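Cellulosome protein dockerin type I (Clostridium thermocellum, PDB 2WZ8) probably binds carbohydrate through a calcium-containing family 35 carbohydrate-binding module of the cellulosome. Local coordinates at residues A[8-13]-A[143-148]; A[22-27]-A[36-41]; A[62-67]-A[116-121]. All coordinates share one frame; numbering follows the deposited sequence.

Contact 1 (A[8-13]-A[143-148]); sequences INVYEA and KIAIAA. With CA (calcium ion), chain B.
Lys-143 lies across Glu-12 and Val-10 on one face of an antiparallel strand pair whose N-to-C directions differ by 166°. Lys-143 CG sits between the backbone N and the carbonyl carbon (chi1 60°), and beyond CG the chain runs extended. CB of Lys-143 is 3.5 Å from Glu-12 OE1, while CD of Lys-143 passes Val-10 CG1 at 3.9 Å. The two charged ends do not pair: Glu-12 OE2 and Lys-143 NZ stand 5.2 Å apart, so any mutual influence would be electrostatic at a distance. Glu-12, bent at chi2, gives its OE1 to the calcium ion at 2.3 Å, in a site completed by Glu-14, Ser-33, Gln-36 and Asp-142.

The opposite face carries Tyr-11 with Ile-144 and Ile-146. Tyr-11 CB packs on Ile-144 CG1 at 4.1 Å, whereas Ile-146 CG1 meets the ring near its plane, at the CE2 edge (4.3 Å). Tyr-11 OH bonds to Tyr-55 N, and Asn-9 ND2, on the same face, to Tyr-55 O.

A classic beta bulge interrupts the regular pairing: Ile-8 and Asn-9 both face Ile-146. Ile-8 N donates to Ile-146 O at 2.7 Å in an almost straight bond (173°), and Asn-9 N adds a weak one to the same oxygen.

Strand 9-12 forms an outer edge of the four-stranded sheet. Strand 140-147 separates it from strand 60-69 and bonds to the latter through backbone pairs such as Ala-145 with Val-65, while Phe-51 and Val-54 of strand 49-56, in the second sheet, pack against Tyr-11, Ile-144 and Ile-146.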
ATOM      1  N   ILE A   8     -13.489  -8.077   5.519  1.00 33.31           N
ATOM      2  CA  ILE A   8     -13.248  -8.705   6.805  1.00 32.13           C
ATOM      3  C   ILE A   8     -12.436  -7.821   7.736  1.00 30.34           C
ATOM      4  O   ILE A   8     -12.608  -7.882   8.955  1.00 31.39           O
ATOM      5  CB  ILE A   8     -12.751 -10.167   6.682  1.00 33.10           C
ATOM      6  CG1 ILE A   8     -11.420 -10.399   7.348  1.00 34.30           C
ATOM      7  CG2 ILE A   8     -12.821 -10.687   5.240  1.00 32.59           C
ATOM      8  CD1 ILE A   8     -11.163 -11.836   7.417  1.00 35.66           C
ATOM      9  N   ASN A   9     -11.651  -6.918   7.155  1.00 27.21           N
ATOM     10  CA  ASN A   9     -10.934  -5.874   7.950  1.00 24.82           C
ATOM     11  C   ASN A   9     -10.448  -4.686   7.042  1.00 22.46           C
ATOM     12  O   ASN A   9     -10.104  -4.873   5.885  1.00 20.33           O
ATOM     13  CB  ASN A   9      -9.771  -6.525   8.749  1.00 25.68           C
ATOM     14  CG  ASN A   9     -10.230  -7.216  10.072  1.00 27.07           C
ATOM     15  OD1 ASN A   9     -10.903  -6.592  10.877  1.00 30.06           O
ATOM     16  ND2 ASN A   9      -9.827  -8.489  10.301  1.00 28.26           N
ATOM     17  N   VAL A  10     -10.494  -3.464   7.559  1.00 19.69           N
ATOM     18  CA  VAL A  10      -9.870  -2.262   6.941  1.00 18.53           C
ATOM     19  C   VAL A  10      -8.739  -1.757   7.802  1.00 15.31           C
ATOM     20  O   VAL A  10      -8.848  -1.713   9.022  1.00 15.19           O
ATOM     21  CB  VAL A  10     -10.887  -1.138   6.745  1.00 19.67           C
ATOM     22  CG1 VAL A  10     -10.247   0.111   6.188  1.00 22.01           C
ATOM     23  CG2 VAL A  10     -12.077  -1.661   5.866  1.00 22.33           C
ATOM     24  N   TYR A  11      -7.643  -1.385   7.145  1.00 11.91           N
ATOM     25  CA  TYR A  11      -6.439  -0.878   7.801  1.00 10.93           C
ATOM     26  C   TYR A  11      -5.962   0.402   7.119  1.00 10.58           C
ATOM     27  O   TYR A  11      -5.624   0.425   5.930  1.00 10.82           O
ATOM     28  CB  TYR A  11      -5.308  -1.912   7.762  1.00 11.35           C
ATOM     29  CG  TYR A  11      -5.731  -3.266   8.295  1.00 12.38           C
ATOM     30  CD1 TYR A  11      -5.600  -3.566   9.637  1.00 14.91           C
ATOM     31  CD2 TYR A  11      -6.326  -4.208   7.470  1.00 13.80           C
ATOM     32  CE1 TYR A  11      -6.013  -4.807  10.147  1.00 16.36           C
ATOM     33  CE2 TYR A  11      -6.756  -5.445   7.980  1.00 14.71           C
ATOM     34  CZ  TYR A  11      -6.571  -5.737   9.305  1.00 14.37           C
ATOM     35  OH  TYR A  11      -7.010  -6.959   9.799  1.00 17.37           O
ATOM     36  N   GLU A  12      -5.913   1.460   7.916  1.00 10.05           N
ATOM     37  CA  GLU A  12      -5.383   2.732   7.428  1.00  9.79           C
ATOM     38  C   GLU A  12      -3.884   2.625   7.262  1.00  9.46           C
ATOM     39  O   GLU A  12      -3.193   2.048   8.108  1.00 10.27           O
ATOM     40  CB  GLU A  12      -5.722   3.868   8.381  1.00 10.27           C
ATOM     41  CG  GLU A  12      -7.197   4.167   8.443  1.00 11.37           C
ATOM     42  CD  GLU A  12      -7.806   4.840   7.192  1.00 12.63           C
ATOM     43  OE1 GLU A  12      -7.055   5.252   6.269  1.00 11.99           O
ATOM     44  OE2 GLU A  12      -9.078   4.949   7.163  1.00 16.38           O
ATOM     45  N   ALA A  13      -3.350   3.220   6.202  1.00  9.51           N
ATOM     46  CA  ALA A  13      -1.907   3.203   5.993  1.00  9.26           C
ATOM     47  C   ALA A  13      -1.162   3.857   7.188  1.00  9.01           C
ATOM     48  O   ALA A  13      -0.096   3.433   7.619  1.00 11.02           O
ATOM     49  CB  ALA A  13      -1.579   3.918   4.696  1.00  9.49           C
ATOM     50  N   LYS A 143      -5.237   3.540   2.504  1.00  8.97           N
ATOM     51  CA  LYS A 143      -5.705   2.408   3.314  1.00  9.46           C
ATOM     52  C   LYS A 143      -5.770   1.160   2.441  1.00 10.20           C
ATOM     53  O   LYS A 143      -5.676   1.238   1.229  1.00  9.77           O
ATOM     54  CB  LYS A 143      -7.086   2.684   3.937  1.00 10.44           C
ATOM     55  CG  LYS A 143      -8.166   2.941   2.956  1.00 10.82           C
ATOM     56  CD  LYS A 143      -9.546   2.921   3.606  1.00 12.14           C
ATOM     57  CE  LYS A 143     -10.644   3.360   2.676  1.00 14.30           C
ATOM     58  NZ  LYS A 143     -12.033   3.222   3.249  1.00 19.73           N
ATOM     59  N   ILE A 144      -5.919   0.023   3.102  1.00  9.83           N
ATOM     60  CA  ILE A 144      -6.249  -1.250   2.467  1.00 10.00           C
ATOM     61  C   ILE A 144      -7.446  -1.891   3.152  1.00 10.40           C
ATOM     62  O   ILE A 144      -7.764  -1.597   4.304  1.00 12.09           O
ATOM     63  CB  ILE A 144      -5.032  -2.221   2.443  1.00 10.91           C
ATOM     64  CG1 ILE A 144      -4.692  -2.755   3.829  1.00 10.43           C
ATOM     65  CG2 ILE A 144      -3.785  -1.603   1.742  1.00 11.78           C
ATOM     66  CD1 ILE A 144      -3.607  -3.802   3.823  1.00 13.00           C
ATOM     67  N   ALA A 145      -8.123  -2.748   2.403  1.00 10.60           N
ATOM     68  CA  ALA A 145      -9.177  -3.582   2.929  1.00 12.30           C
ATOM     69  C   ALA A 145      -8.987  -4.995   2.477  1.00 12.67           C
ATOM     70  O   ALA A 145      -8.542  -5.224   1.356  1.00 14.09           O
ATOM     71  CB  ALA A 145     -10.547  -3.053   2.487  1.00 13.89           C
ATOM     72  N   ILE A 146      -9.305  -5.929   3.351  1.00 13.18           N
ATOM     73  CA  ILE A 146      -9.171  -7.344   3.024  1.00 14.86           C
ATOM     74  C   ILE A 146     -10.555  -7.942   2.943  1.00 15.68           C
ATOM     75  O   ILE A 146     -11.347  -7.828   3.884  1.00 17.33           O
ATOM     76  CB  ILE A 146      -8.366  -8.094   4.112  1.00 15.09           C
ATOM     77  CG1 ILE A 146      -6.971  -7.487   4.256  1.00 15.84           C
ATOM     78  CG2 ILE A 146      -8.269  -9.606   3.824  1.00 18.22           C
ATOM     79  CD1 ILE A 146      -6.063  -7.697   3.060  1.00 17.43           C
ATOM     80  N   ALA A 147     -10.845  -8.554   1.808  1.00 17.51           N
ATOM     81  CA  ALA A 147     -12.123  -9.231   1.570  1.00 20.05           C
ATOM     82  C   ALA A 147     -11.906 -10.711   1.225  1.00 21.25           C
ATOM     83  O   ALA A 147     -11.007 -11.062   0.445  1.00 20.60           O
ATOM     84  CB  ALA A 147     -12.795  -8.494   0.451  1.00 21.02           C
ATOM     85  N   ALA A 148     -12.707 -11.576   1.861  1.00 24.82           N
ATOM     86  CA  ALA A 148     -12.634 -13.050   1.659  1.00 26.50           C
ATOM     87  C   ALA A 148     -13.143 -13.475   0.306  1.00 28.41           C
ATOM     88  O   ALA A 148     -12.772 -14.569  -0.147  1.00 29.94           O
ATOM     89  CB  ALA A 148     -13.390 -13.875   2.801  1.00 27.45           C
TER
HETATM   90 CA    CA B1149      -5.785   6.947   5.404  1.00 10.14          CA

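Contact 2 (A[22-27]-A[36-41]); sequences GAAVRQ and QYVGWI. With CA (calcium ion), chain B.
Trp-40, whose CB rests 3.5 Å from Ala-23 O, has a left-handed backbone (phi 55°, psi 41°), a conformation uncommon outside glycine. It directly follows the second strand of a beta hairpin, strands 25-28 and 36-39, which stands beside the two larger sheets of the module. Just ahead of the first strand, Ala-24 CA makes CA-H...O contacts with both Gly-39 O (3.4 Å) and Trp-40 O. The indole itself meets Tyr-137 edge-to-face.

Four backbone hydrogen bonds hold the strands, two between Val-25 and Gly-39 and two between Gln-27 and Tyr-37; Arg-26 and Val-38 form the non-hydrogen-bonded pair between them. These two side chains lie side by side and point the same way, with Arg-26 CG 4.2 Å from Val-38 CG2. The Arg-26 guanidinium is used outside the hairpin, NE bonding to Glu-14 O and NH2 to Asp-15 O. Val-38 faces inward, onto Leu-20 and Leu-49.

On the other face Gln-27 and Tyr-37 come together. Tyr-37 CG lies between the backbone N and the carbonyl carbon (chi1 69°). CD2 of the Tyr-37 ring is 3.5 Å from Gln-27 O, which stands oblique to the ring.

At the start of the second strand the carbonyl of Gln-36 serves the metal site, its O lying 2.3 Å from the calcium ion, which Glu-12 also binds. The Gln-36 side chain, extended beyond CG, bridges back to the first strand through one water, which donates to Gln-36 OE1 at 2.9 Å and weakly to Arg-26 O.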
ATOM      1  N   GLY A  22      12.623   4.317   6.741  1.00 14.29           N
ATOM      2  CA  GLY A  22      13.294   5.288   5.929  1.00 14.81           C
ATOM      3  C   GLY A  22      12.505   6.569   5.819  1.00 15.00           C
ATOM      4  O   GLY A  22      12.058   7.135   6.824  1.00 17.58           O
ATOM      5  N   ALA A  23      12.409   7.010   4.577  1.00 14.02           N
ATOM      6  CA  ALA A  23      11.768   8.243   4.180  1.00 15.02           C
ATOM      7  C   ALA A  23      10.236   8.158   4.089  1.00 13.88           C
ATOM      8  O   ALA A  23       9.554   9.185   3.890  1.00 15.34           O
ATOM      9  CB  ALA A  23      12.331   8.749   2.835  1.00 16.08           C
ATOM     10  N   ALA A  24       9.671   6.964   4.241  1.00 12.73           N
ATOM     11  CA  ALA A  24       8.201   6.874   4.151  1.00 12.25           C
ATOM     12  C   ALA A  24       7.625   7.667   5.326  1.00 12.03           C
ATOM     13  O   ALA A  24       8.121   7.570   6.451  1.00 13.56           O
ATOM     14  CB  ALA A  24       7.719   5.409   4.174  1.00 12.70           C
ATOM     15  N   VAL A  25       6.540   8.395   5.082  1.00 11.70           N
ATOM     16  CA  VAL A  25       6.012   9.301   6.075  0.50 11.38           C
ATOM     17  C   VAL A  25       4.483   9.420   6.034  1.00 11.33           C
ATOM     18  O   VAL A  25       3.870   9.419   4.975  1.00 12.00           O
ATOM     19  CB  VAL A  25       6.709  10.690   5.910  0.50 11.82           C
ATOM     20  CG1 VAL A  25       6.390  11.308   4.493  0.50  7.11           C
ATOM     21  CG2 VAL A  25       6.435  11.600   7.119  0.50 11.65           C
ATOM     22  N   ARG A  26       3.881   9.529   7.211  1.00 11.77           N
ATOM     23  CA  ARG A  26       2.454   9.881   7.347  1.00 12.49           C
ATOM     24  C   ARG A  26       2.275  11.344   7.079  1.00 12.96           C
ATOM     25  O   ARG A  26       3.001  12.162   7.622  1.00 14.63           O
ATOM     26  CB  ARG A  26       1.956   9.610   8.771  1.00 13.35           C
ATOM     27  CG  ARG A  26       1.981   8.160   9.194  1.00 14.84           C
ATOM     28  CD  ARG A  26       1.653   7.984  10.694  1.00 16.47           C
ATOM     29  NE  ARG A  26       1.585   6.585  11.056  1.00 18.29           N
ATOM     30  CZ  ARG A  26       2.625   5.830  11.388  1.00 17.84           C
ATOM     31  NH1 ARG A  26       3.839   6.339  11.435  1.00 20.96           N
ATOM     32  NH2 ARG A  26       2.434   4.557  11.671  1.00 19.98           N
ATOM     33  N   GLN A  27       1.293  11.658   6.239  1.00 11.88           N
ATOM     34  CA  GLN A  27       0.979  13.043   5.904  0.50 13.24           C
ATOM     35  C   GLN A  27      -0.528  13.248   5.879  1.00 13.28           C
ATOM     36  O   GLN A  27      -1.300  12.325   5.608  1.00 13.49           O
ATOM     37  CB  GLN A  27       1.667  13.485   4.602  0.50 13.66           C
ATOM     38  CG  GLN A  27       3.155  13.690   4.787  0.50 14.44           C
ATOM     39  CD  GLN A  27       3.921  14.175   3.573  0.50 12.86           C
ATOM     40  OE1 GLN A  27       3.447  14.156   2.418  0.50 13.38           O
ATOM     41  NE2 GLN A  27       5.162  14.565   3.826  0.50 13.18           N
ATOM     42  N   GLN A  36      -5.494  11.116   6.572  1.00 13.27           N
ATOM     43  CA  GLN A  36      -4.049  10.922   6.363  1.00 12.38           C
ATOM     44  C   GLN A  36      -3.797   9.821   5.342  1.00  9.89           C
ATOM     45  O   GLN A  36      -4.661   8.953   5.083  1.00 10.40           O
ATOM     46  CB  GLN A  36      -3.337  10.506   7.671  1.00 12.72           C
ATOM     47  CG  GLN A  36      -3.329  11.517   8.804  1.00 16.59           C
ATOM     48  CD  GLN A  36      -2.548  10.931   9.992  1.00 20.26           C
ATOM     49  OE1 GLN A  36      -1.341  10.928   9.982  1.00 26.54           O
ATOM     50  NE2 GLN A  36      -3.241  10.416  10.972  1.00 26.74           N
ATOM     51  N   TYR A  37      -2.561   9.814   4.861  1.00 10.02           N
ATOM     52  CA  TYR A  37      -2.020   8.789   3.935  1.00  9.48           C
ATOM     53  C   TYR A  37      -0.550   8.625   4.223  1.00  9.36           C
ATOM     54  O   TYR A  37       0.027   9.351   5.057  1.00 10.61           O
ATOM     55  CB  TYR A  37      -2.268   9.133   2.473  1.00  9.44           C
ATOM     56  CG  TYR A  37      -1.460  10.316   2.041  1.00  9.30           C
ATOM     57  CD1 TYR A  37      -0.222  10.153   1.433  1.00 10.56           C
ATOM     58  CD2 TYR A  37      -1.914  11.608   2.274  1.00 12.96           C
ATOM     59  CE1 TYR A  37       0.558  11.223   1.104  1.00 11.29           C
ATOM     60  CE2 TYR A  37      -1.119  12.712   1.918  1.00 12.80           C
ATOM     61  CZ  TYR A  37       0.088  12.503   1.326  1.00 11.96           C
ATOM     62  OH  TYR A  37       0.891  13.568   0.968  1.00 16.27           O
ATOM     63  N   VAL A  38       0.066   7.636   3.574  1.00  9.37           N
ATOM     64  CA  VAL A  38       1.523   7.452   3.655  1.00  9.68           C
ATOM     65  C   VAL A  38       2.125   7.711   2.292  1.00 10.38           C
ATOM     66  O   VAL A  38       1.695   7.172   1.304  1.00 10.14           O
ATOM     67  CB  VAL A  38       1.905   6.069   4.233  1.00  9.75           C
ATOM     68  CG1 VAL A  38       3.407   5.858   4.148  1.00 10.28           C
ATOM     69  CG2 VAL A  38       1.466   5.984   5.648  1.00 11.13           C
ATOM     70  N   GLY A  39       3.121   8.598   2.267  1.00 10.58           N
ATOM     71  CA  GLY A  39       3.829   8.998   1.054  1.00 11.47           C
ATOM     72  C   GLY A  39       5.291   8.626   1.127  1.00 10.43           C
ATOM     73  O   GLY A  39       5.793   8.153   2.143  1.00 11.31           O
ATOM     74  N   TRP A  40       5.958   8.952   0.043  1.00 10.72           N
ATOM     75  CA  TRP A  40       7.407   8.774  -0.161  1.00 10.40           C
ATOM     76  C   TRP A  40       7.826   7.328   0.063  1.00 11.35           C
ATOM     77  O   TRP A  40       8.867   7.022   0.640  1.00 11.69           O
ATOM     78  CB  TRP A  40       8.207   9.773   0.668  1.00 11.44           C
ATOM     79  CG  TRP A  40       7.858  11.133   0.208  1.00 11.11           C
ATOM     80  CD1 TRP A  40       6.925  11.982   0.758  1.00 12.85           C
ATOM     81  CD2 TRP A  40       8.295  11.775  -0.999  1.00 13.88           C
ATOM     82  NE1 TRP A  40       6.791  13.110  -0.017  1.00 13.64           N
ATOM     83  CE2 TRP A  40       7.617  13.013  -1.095  1.00 14.22           C
ATOM     84  CE3 TRP A  40       9.178  11.418  -2.007  1.00 15.42           C
ATOM     85  CZ2 TRP A  40       7.799  13.887  -2.158  1.00 15.44           C
ATOM     86  CZ3 TRP A  40       9.378  12.297  -3.059  1.00 16.49           C
ATOM     87  CH2 TRP A  40       8.691  13.523  -3.115  1.00 17.43           C
ATOM     88  N   ILE A  41       6.970   6.450  -0.446  1.00 10.98           N
ATOM     89  CA  ILE A  41       7.269   5.009  -0.504  1.00 11.13           C
ATOM     90  C   ILE A  41       7.994   4.746  -1.811  1.00 11.40           C
ATOM     91  O   ILE A  41       7.429   4.826  -2.878  1.00 12.51           O
ATOM     92  CB  ILE A  41       5.989   4.142  -0.447  1.00 10.30           C
ATOM     93  CG1 ILE A  41       5.129   4.467   0.765  1.00 10.94           C
ATOM     94  CG2 ILE A  41       6.344   2.665  -0.477  1.00 11.79           C
ATOM     95  CD1 ILE A  41       3.692   3.947   0.616  1.00 12.07           C
TER
HETATM   96 CA    CA B1149      -5.785   6.947   5.404  1.00 10.14          CA
HETATM   97  O   HOH W   1       0.386  13.234   9.627  1.00 44.02           O

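Contact 3 (A[62-67]-A[116-121]); sequences YRMVVQ and IDVYLN
Tyr-62 pairs with Val-118 and Met-64 with Ile-116 through two reciprocal sets of backbone hydrogen bonds, 2.8 to 2.9 Å from N to O, with Arg-63 and Asp-117 as the non-hydrogen-bonded pair between them, while the strand segments diverge from exact antiparallel to 131°, the mark of a strong twist.

Met-64, Ile-116 and Val-118 meet on the buried face. Met-64 CG is anti to the backbone N (chi1 177°), and the bend at chi3 brings the terminal methyl over the second strand. There Met-64 CE touches Val-118 CG1 at 3.9 Å and also reaches Ile-116 CB, at 4.1 Å. Met-64 lies alongside Ile-116, the two pointing the same way, but crosses Val-118 at about a right angle.

This face is one inner wall of the beta-sandwich that forms the carbohydrate-binding module. Ile-90 of strand 86-92, in the facing sheet, touches both Met-64 and Ile-116, and Val-92 touches Val-118 and Leu-120. Further along strand 60-69, Val-66 CG2 meets Ile-116 CD1 at 4.1 Å, and Phe-102 packs on both residues.

Leu-120 comes up to the Tyr-62 ring at CD2, which is 3.8 Å from Leu-120 CD1; the two side chains cross at about a right angle. The phenol is tied outside the strand pair, Tyr-62 OH bonding to Gln-58 O.

On the exposed face Asp-117 OD1 comes to 3.4 Å from the aliphatic Arg-63 CG rather than from the charged group. The two side chains cross at a slant, the guanidinium and carboxylate planes turned 60° apart. Arg-63 NE is 5.6 Å from Asp-117 OD1, too far for a salt bridge.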
ATOM      1  N   TYR A  62      -6.973 -13.975  -0.545  1.00 15.17           N
ATOM      2  CA  TYR A  62      -7.909 -12.898  -0.273  1.00 14.22           C
ATOM      3  C   TYR A  62      -7.717 -11.812  -1.299  1.00 14.37           C
ATOM      4  O   TYR A  62      -6.644 -11.665  -1.889  1.00 15.87           O
ATOM      5  CB  TYR A  62      -7.668 -12.320   1.124  1.00 14.04           C
ATOM      6  CG  TYR A  62      -8.032 -13.283   2.218  1.00 14.41           C
ATOM      7  CD1 TYR A  62      -9.237 -13.161   2.901  1.00 16.10           C
ATOM      8  CD2 TYR A  62      -7.176 -14.335   2.572  1.00 13.11           C
ATOM      9  CE1 TYR A  62      -9.593 -14.057   3.890  1.00 17.04           C
ATOM     10  CE2 TYR A  62      -7.527 -15.227   3.564  1.00 14.12           C
ATOM     11  CZ  TYR A  62      -8.728 -15.077   4.229  1.00 14.61           C
ATOM     12  OH  TYR A  62      -9.121 -15.948   5.219  1.00 17.69           O
ATOM     13  N   ARG A  63      -8.734 -10.988  -1.421  1.00 15.06           N
ATOM     14  CA  ARG A  63      -8.636  -9.785  -2.254  1.00 15.87           C
ATOM     15  C   ARG A  63      -8.277  -8.620  -1.356  1.00 14.09           C
ATOM     16  O   ARG A  63      -9.002  -8.301  -0.408  1.00 14.95           O
ATOM     17  CB  ARG A  63      -9.963  -9.526  -2.961  1.00 18.30           C
ATOM     18  CG  ARG A  63     -10.156 -10.465  -4.129  1.00 23.30           C
ATOM     19  CD  ARG A  63     -11.402 -10.134  -4.937  1.00 31.59           C
ATOM     20  NE  ARG A  63     -12.617 -10.322  -4.147  1.00 36.52           N
ATOM     21  CZ  ARG A  63     -13.271  -9.350  -3.512  1.00 40.73           C
ATOM     22  NH1 ARG A  63     -12.826  -8.090  -3.569  1.00 42.98           N
ATOM     23  NH2 ARG A  63     -14.371  -9.640  -2.813  1.00 43.17           N
ATOM     24  N   MET A  64      -7.176  -7.977  -1.694  1.00 12.07           N
ATOM     25  CA  MET A  64      -6.723  -6.775  -0.990  1.00 11.51           C
ATOM     26  C   MET A  64      -7.063  -5.572  -1.861  1.00 11.71           C
ATOM     27  O   MET A  64      -6.571  -5.408  -2.992  1.00 12.83           O
ATOM     28  CB  MET A  64      -5.220  -6.803  -0.739  1.00 12.33           C
ATOM     29  CG  MET A  64      -4.724  -5.520  -0.082  1.00 12.16           C
ATOM     30  SD  MET A  64      -2.970  -5.553   0.372  1.00 13.34           S
ATOM     31  CE  MET A  64      -2.134  -5.725  -1.207  1.00 14.15           C
ATOM     32  N   VAL A  65      -7.964  -4.766  -1.345  1.00 11.02           N
ATOM     33  CA  VAL A  65      -8.389  -3.558  -2.026  1.00 11.13           C
ATOM     34  C   VAL A  65      -7.511  -2.411  -1.506  1.00 10.88           C
ATOM     35  O   VAL A  65      -7.541  -2.079  -0.316  1.00 11.79           O
ATOM     36  CB  VAL A  65      -9.871  -3.207  -1.721  1.00 11.93           C
ATOM     37  CG1 VAL A  65     -10.295  -1.968  -2.561  1.00 14.68           C
ATOM     38  CG2 VAL A  65     -10.797  -4.389  -1.986  1.00 15.76           C
ATOM     39  N   VAL A  66      -6.727  -1.844  -2.393  1.00  9.68           N
ATOM     40  CA  VAL A  66      -5.783  -0.782  -2.051  1.00  8.84           C
ATOM     41  C   VAL A  66      -6.352   0.538  -2.525  1.00  9.24           C
ATOM     42  O   VAL A  66      -6.661   0.710  -3.708  1.00 10.46           O
ATOM     43  CB  VAL A  66      -4.402  -1.028  -2.709  1.00  9.28           C
ATOM     44  CG1 VAL A  66      -3.388   0.074  -2.336  1.00 10.19           C
ATOM     45  CG2 VAL A  66      -3.823  -2.414  -2.340  1.00 11.59           C
ATOM     46  N   GLN A  67      -6.477   1.467  -1.591  1.00  8.91           N
ATOM     47  CA  GLN A  67      -6.887   2.845  -1.912  1.00  8.71           C
ATOM     48  C   GLN A  67      -5.650   3.724  -1.945  1.00  7.69           C
ATOM     49  O   GLN A  67      -4.884   3.748  -1.008  1.00  9.07           O
ATOM     50  CB  GLN A  67      -7.931   3.383  -0.940  1.00  9.26           C
ATOM     51  CG  GLN A  67      -8.453   4.763  -1.338  1.00 10.23           C
ATOM     52  CD  GLN A  67      -9.766   5.121  -0.719  1.00 10.53           C
ATOM     53  OE1 GLN A  67      -9.869   6.086   0.077  1.00 13.69           O
ATOM     54  NE2 GLN A  67     -10.784   4.372  -1.069  1.00 13.89           N
ATOM     55  N   ILE A 116      -5.628  -6.443  -5.520  1.00 14.69           N
ATOM     56  CA  ILE A 116      -4.479  -7.332  -5.610  1.00 15.60           C
ATOM     57  C   ILE A 116      -4.755  -8.575  -4.778  1.00 15.29           C
ATOM     58  O   ILE A 116      -5.087  -8.477  -3.614  1.00 15.22           O
ATOM     59  CB  ILE A 116      -3.172  -6.682  -5.080  1.00 16.17           C
ATOM     60  CG1 ILE A 116      -2.842  -5.374  -5.813  1.00 18.27           C
ATOM     61  CG2 ILE A 116      -2.020  -7.653  -5.176  1.00 19.60           C
ATOM     62  CD1 ILE A 116      -1.745  -4.595  -5.173  1.00 22.03           C
ATOM     63  N   ASP A 117      -4.585  -9.741  -5.375  1.00 16.49           N
ATOM     64  CA  ASP A 117      -4.803 -10.978  -4.632  1.00 16.50           C
ATOM     65  C   ASP A 117      -3.571 -11.272  -3.775  1.00 16.35           C
ATOM     66  O   ASP A 117      -2.430 -11.109  -4.204  1.00 17.37           O
ATOM     67  CB  ASP A 117      -5.073 -12.159  -5.578  1.00 18.58           C
ATOM     68  CG  ASP A 117      -6.477 -12.151  -6.174  1.00 23.64           C
ATOM     69  OD1 ASP A 117      -7.375 -11.410  -5.752  1.00 27.63           O
ATOM     70  OD2 ASP A 117      -6.704 -12.960  -7.115  1.00 33.16           O
ATOM     71  N   VAL A 118      -3.822 -11.694  -2.541  1.00 14.56           N
ATOM     72  CA  VAL A 118      -2.769 -12.034  -1.602  1.00 15.17           C
ATOM     73  C   VAL A 118      -3.093 -13.351  -0.894  1.00 14.68           C
ATOM     74  O   VAL A 118      -4.232 -13.590  -0.527  1.00 15.85           O
ATOM     75  CB  VAL A 118      -2.537 -10.901  -0.568  1.00 14.53           C
ATOM     76  CG1 VAL A 118      -1.962  -9.655  -1.258  1.00 15.64           C
ATOM     77  CG2 VAL A 118      -3.803 -10.569   0.247  1.00 15.21           C
ATOM     78  N   TYR A 119      -2.064 -14.167  -0.681  1.00 14.57           N
ATOM     79  CA  TYR A 119      -2.200 -15.393   0.101  1.00 14.84           C
ATOM     80  C   TYR A 119      -1.791 -15.109   1.539  1.00 14.48           C
ATOM     81  O   TYR A 119      -0.658 -14.682   1.817  1.00 15.74           O
ATOM     82  CB  TYR A 119      -1.350 -16.556  -0.462  1.00 15.99           C
ATOM     83  CG  TYR A 119      -1.689 -17.848   0.252  1.00 17.78           C
ATOM     84  CD1 TYR A 119      -2.723 -18.649  -0.197  1.00 19.91           C
ATOM     85  CD2 TYR A 119      -1.024 -18.217   1.406  1.00 21.01           C
ATOM     86  CE1 TYR A 119      -3.042 -19.808   0.434  1.00 22.69           C
ATOM     87  CE2 TYR A 119      -1.363 -19.386   2.078  1.00 23.25           C
ATOM     88  CZ  TYR A 119      -2.390 -20.149   1.589  1.00 22.52           C
ATOM     89  OH  TYR A 119      -2.726 -21.344   2.214  1.00 28.69           O
ATOM     90  N   LEU A 120      -2.753 -15.335   2.444  1.00 13.90           N
ATOM     91  CA  LEU A 120      -2.577 -15.093   3.858  1.00 13.70           C
ATOM     92  C   LEU A 120      -2.702 -16.361   4.667  1.00 14.29           C
ATOM     93  O   LEU A 120      -3.418 -17.285   4.309  1.00 15.37           O
ATOM     94  CB  LEU A 120      -3.617 -14.085   4.343  1.00 13.17           C
ATOM     95  CG  LEU A 120      -3.590 -12.714   3.645  1.00 13.03           C
ATOM     96  CD1 LEU A 120      -4.760 -11.838   4.136  1.00 12.25           C
ATOM     97  CD2 LEU A 120      -2.243 -12.013   3.771  1.00 15.46           C
ATOM     98  N   ASN A 121      -1.970 -16.380   5.767  1.00 14.62           N
ATOM     99  CA  ASN A 121      -2.089 -17.440   6.787  1.00 15.35           C
ATOM    100  C   ASN A 121      -3.218 -17.124   7.774  1.00 14.66           C
ATOM    101  O   ASN A 121      -3.558 -15.966   7.973  1.00 14.35           O
ATOM    102  CB  ASN A 121      -0.797 -17.590   7.577  1.00 16.62           C
ATOM    103  CG  ASN A 121       0.392 -17.915   6.711  1.00 17.44           C
ATOM    104  OD1 ASN A 121       0.309 -18.736   5.814  1.00 21.25           O
ATOM    105  ND2 ASN A 121       1.510 -17.216   6.953  1.00 22.21           N
TER

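From the N terminus, strand 9-12 runs into the calcium site, and the chain soon turns back on itself in the short hairpin of contact 2. Contact 3 then joins segments 62-67 and 116-121, closing a loop with 48 residues between them. Contact 1 encloses both, because strand 9-12 pairs with 140-147, the last strand. Contacts 2 and 3 follow in series, on opposite sides of the chain's centre. Contacts 1 and 3 belong to one sheet: strands 140-147 and 60-69 are neighbours, with edges at 9-12 and 112-120. Contacts 1 and 2 share the calcium ion, which links the hairpin to that sheet.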